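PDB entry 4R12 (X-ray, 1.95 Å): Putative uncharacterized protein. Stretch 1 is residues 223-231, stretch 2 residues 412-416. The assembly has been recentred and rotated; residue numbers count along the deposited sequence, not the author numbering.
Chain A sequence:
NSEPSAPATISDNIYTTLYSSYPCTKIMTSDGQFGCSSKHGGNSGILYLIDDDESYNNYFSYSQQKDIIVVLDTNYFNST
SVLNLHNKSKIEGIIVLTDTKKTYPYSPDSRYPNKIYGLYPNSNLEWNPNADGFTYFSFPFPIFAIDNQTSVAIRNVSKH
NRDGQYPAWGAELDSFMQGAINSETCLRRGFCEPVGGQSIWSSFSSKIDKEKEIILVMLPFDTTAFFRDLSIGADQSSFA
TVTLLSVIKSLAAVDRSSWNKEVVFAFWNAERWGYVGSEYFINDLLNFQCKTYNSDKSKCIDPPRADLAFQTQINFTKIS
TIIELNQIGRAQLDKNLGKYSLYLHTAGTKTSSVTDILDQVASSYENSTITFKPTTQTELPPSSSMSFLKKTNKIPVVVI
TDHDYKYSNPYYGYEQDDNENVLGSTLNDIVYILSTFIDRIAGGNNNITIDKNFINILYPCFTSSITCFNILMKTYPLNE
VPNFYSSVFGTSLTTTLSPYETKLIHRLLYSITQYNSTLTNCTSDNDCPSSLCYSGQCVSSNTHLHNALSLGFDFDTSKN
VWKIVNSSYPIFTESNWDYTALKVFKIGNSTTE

Stretch 1 223-231: TTAFFRDLS
Stretch 2 412-416: YGYEQ

Stretch 1 is extended from Thr 223 to Ala 225, with phi/psi near -132/176, -138/163 and -171/165. Phe 226 turns the chain at -66/-48, and Phe 227 follows at -103/98. Arg 228 and Asp 229 form a short 3-10 segment at -72/-16 and -72/-10. Leu 230 N donates to Phe 227 O at 2.9 Å, closing the turn. Ser 231 OG donates to Arg 228 O and Thr 223 OG1 to Ser 231 O, both at 2.6 Å, so the segment folds back on its start.

Stretch 2 has no regular structure. Gly 413 takes phi/psi 71/38, a positive phi that favours glycine. Tyr 414 is extended at -149/150, and Glu 415 bends at -56/-30.

The chains run in roughly the same sense, well off parallel. Ala 225 CA lies 4.4 Å from Tyr 414 CA, and Leu 230 CA 5.5 Å from Glu 415 CA. No direct hydrogen bond crosses. Ala 225 CA approaches Gly 413 O at 3.2 Å in a nearly straight CA-H...O contact (164° at H). Gly 413 CA meets Thr 224 O at 3.4 Å (136°). A CB on Gly 413 would sit a tight 3.1 Å from Thr 224 OG1.

Water 3 donates to Leu 230 O at 2.8 Å and Glu 415 O at 2.7 Å. Water 2 accepts from Glu 415 N at 3.2 Å and, weakly, from Phe 227 N at 3.3 Å.

The contact buries 315 Å², Glu 415 contributing most. Its side chain is p, t, chi3 -28°; Glu 415 OE1 lies 3.7 Å from Leu 230 CD1. Leu 230 (m, t) points toward stretch 2. The small Ala 225 places CB 4.4 Å from Glu 415 N. Thr 224 (p) is buried. So are Phe 226 (t, chi2 -82°), whose end leads away, and Phe 227 (m, -72°), whose end comes nearer. Tyr 414 (t, 64°) points away, so its backbone meets stretch 1.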

# COMPACT_ATOMS: atom_id res chain seq x y z
N THR A 223 0.57 0.69 -0.55
CA THR A 223 1.95 0.87 -0.97
C THR A 223 2.07 1.99 -1.99
O THR A 223 1.06 2.57 -2.42
CB THR A 223 2.50 -0.41 -1.61
OG1 THR A 223 1.59 -0.83 -2.63
CG2 THR A 223 2.65 -1.53 -0.56
N THR A 224 3.31 2.30 -2.38
CA THR A 224 3.54 3.32 -3.40
C THR A 224 4.62 2.87 -4.37
O THR A 224 5.40 1.97 -4.08
CB THR A 224 3.98 4.67 -2.81
OG1 THR A 224 5.10 4.47 -1.93
CG2 THR A 224 2.84 5.32 -2.05
N ALA A 225 4.66 3.54 -5.52
CA ALA A 225 5.67 3.30 -6.54
C ALA A 225 5.56 4.39 -7.61
O ALA A 225 4.56 5.12 -7.66
CB ALA A 225 5.50 1.94 -7.16
N PHE A 226 6.59 4.50 -8.43
CA PHE A 226 6.55 5.38 -9.59
C PHE A 226 5.49 4.79 -10.54
O PHE A 226 4.64 5.51 -11.04
CB PHE A 226 7.91 5.47 -10.28
CG PHE A 226 8.01 6.58 -11.30
CD1 PHE A 226 7.53 6.40 -12.58
CD2 PHE A 226 8.60 7.80 -10.96
CE1 PHE A 226 7.63 7.41 -13.53
CE2 PHE A 226 8.70 8.83 -11.90
CZ PHE A 226 8.21 8.63 -13.18
N PHE A 227 5.59 3.49 -10.76
CA PHE A 227 4.63 2.73 -11.57
C PHE A 227 3.71 1.97 -10.64
O PHE A 227 4.07 0.89 -10.16
CB PHE A 227 5.35 1.77 -12.53
CG PHE A 227 6.32 2.45 -13.45
CD1 PHE A 227 5.86 3.23 -14.50
CD2 PHE A 227 7.68 2.33 -13.26
CE1 PHE A 227 6.75 3.89 -15.34
CE2 PHE A 227 8.57 2.98 -14.10
CZ PHE A 227 8.10 3.76 -15.14
N ARG A 228 2.53 2.51 -10.37
CA ARG A 228 1.73 2.01 -9.27
C ARG A 228 1.11 0.62 -9.51
O ARG A 228 0.70 -0.04 -8.54
CB ARG A 228 0.65 3.05 -8.90
CG ARG A 228 1.28 4.25 -8.12
CD ARG A 228 0.35 5.46 -7.98
NE ARG A 228 0.32 6.30 -9.19
CZ ARG A 228 1.25 7.20 -9.50
NH1 ARG A 228 2.30 7.39 -8.70
NH2 ARG A 228 1.13 7.92 -10.62
N ASP A 229 1.06 0.17 -10.75
CA ASP A 229 0.64 -1.21 -11.01
C ASP A 229 1.70 -2.21 -10.57
O ASP A 229 1.45 -3.41 -10.53
CB ASP A 229 0.32 -1.44 -12.49
CG ASP A 229 -0.89 -0.65 -12.95
OD1 ASP A 229 -1.93 -0.70 -12.26
OD2 ASP A 229 -0.78 0.04 -13.98
N LEU A 230 2.89 -1.71 -10.23
CA LEU A 230 4.00 -2.55 -9.80
C LEU A 230 4.30 -2.38 -8.31
O LEU A 230 5.38 -2.74 -7.85
CB LEU A 230 5.28 -2.26 -10.60
CG LEU A 230 5.18 -2.49 -12.11
CD1 LEU A 230 6.49 -2.13 -12.81
CD2 LEU A 230 4.82 -3.97 -12.35
N SER A 231 3.34 -1.83 -7.57
CA SER A 231 3.55 -1.46 -6.18
C SER A 231 3.43 -2.64 -5.19
O SER A 231 2.54 -2.63 -4.31
CB SER A 231 2.56 -0.35 -5.78
OG SER A 231 1.23 -0.77 -6.05
N TYR A 412 12.45 2.06 -1.07
CA TYR A 412 11.17 2.51 -0.56
C TYR A 412 10.32 3.20 -1.64
O TYR A 412 10.77 4.14 -2.28
CB TYR A 412 11.36 3.46 0.64
CG TYR A 412 10.05 3.85 1.25
CD1 TYR A 412 9.34 4.95 0.79
CD2 TYR A 412 9.51 3.10 2.29
CE1 TYR A 412 8.13 5.31 1.35
CE2 TYR A 412 8.29 3.44 2.86
CZ TYR A 412 7.61 4.55 2.38
OH TYR A 412 6.39 4.90 2.93
N GLY A 413 9.08 2.74 -1.81
CA GLY A 413 8.17 3.35 -2.76
C GLY A 413 8.57 3.10 -4.21
O GLY A 413 8.42 3.97 -5.08
N TYR A 414 9.05 1.90 -4.47
CA TYR A 414 9.65 1.61 -5.77
C TYR A 414 9.45 0.14 -6.16
O TYR A 414 9.40 -0.72 -5.28
CB TYR A 414 11.14 1.98 -5.75
CG TYR A 414 11.85 1.74 -7.06
CD1 TYR A 414 11.49 2.45 -8.21
CD2 TYR A 414 12.88 0.82 -7.15
CE1 TYR A 414 12.14 2.22 -9.43
CE2 TYR A 414 13.54 0.59 -8.35
CZ TYR A 414 13.16 1.29 -9.49
OH TYR A 414 13.82 1.04 -10.67
N GLU A 415 9.35 -0.13 -7.46
CA GLU A 415 9.07 -1.48 -7.99
C GLU A 415 10.04 -2.55 -7.52
O GLU A 415 9.67 -3.72 -7.41
CB GLU A 415 9.06 -1.46 -9.53
CG GLU A 415 10.31 -0.82 -10.11
CD GLU A 415 10.57 -1.16 -11.57
OE1 GLU A 415 10.15 -2.23 -12.03
OE2 GLU A 415 11.20 -0.34 -12.26
N GLN A 416 11.29 -2.17 -7.25
CA GLN A 416 12.28 -3.14 -6.80
C GLN A 416 12.13 -3.53 -5.32
O GLN A 416 12.91 -4.33 -4.81
CB GLN A 416 13.69 -2.62 -7.06
CG GLN A 416 14.74 -3.72 -7.15
CD GLN A 416 16.00 -3.28 -7.89
OE1 GLN A 416 15.93 -2.55 -8.88
NE2 GLN A 416 17.15 -3.75 -7.42
O HOH W 1 6.32 -0.78 -4.30
O HOH W 2 8.33 2.02 -9.55
O HOH W 3 7.34 -4.53 -8.57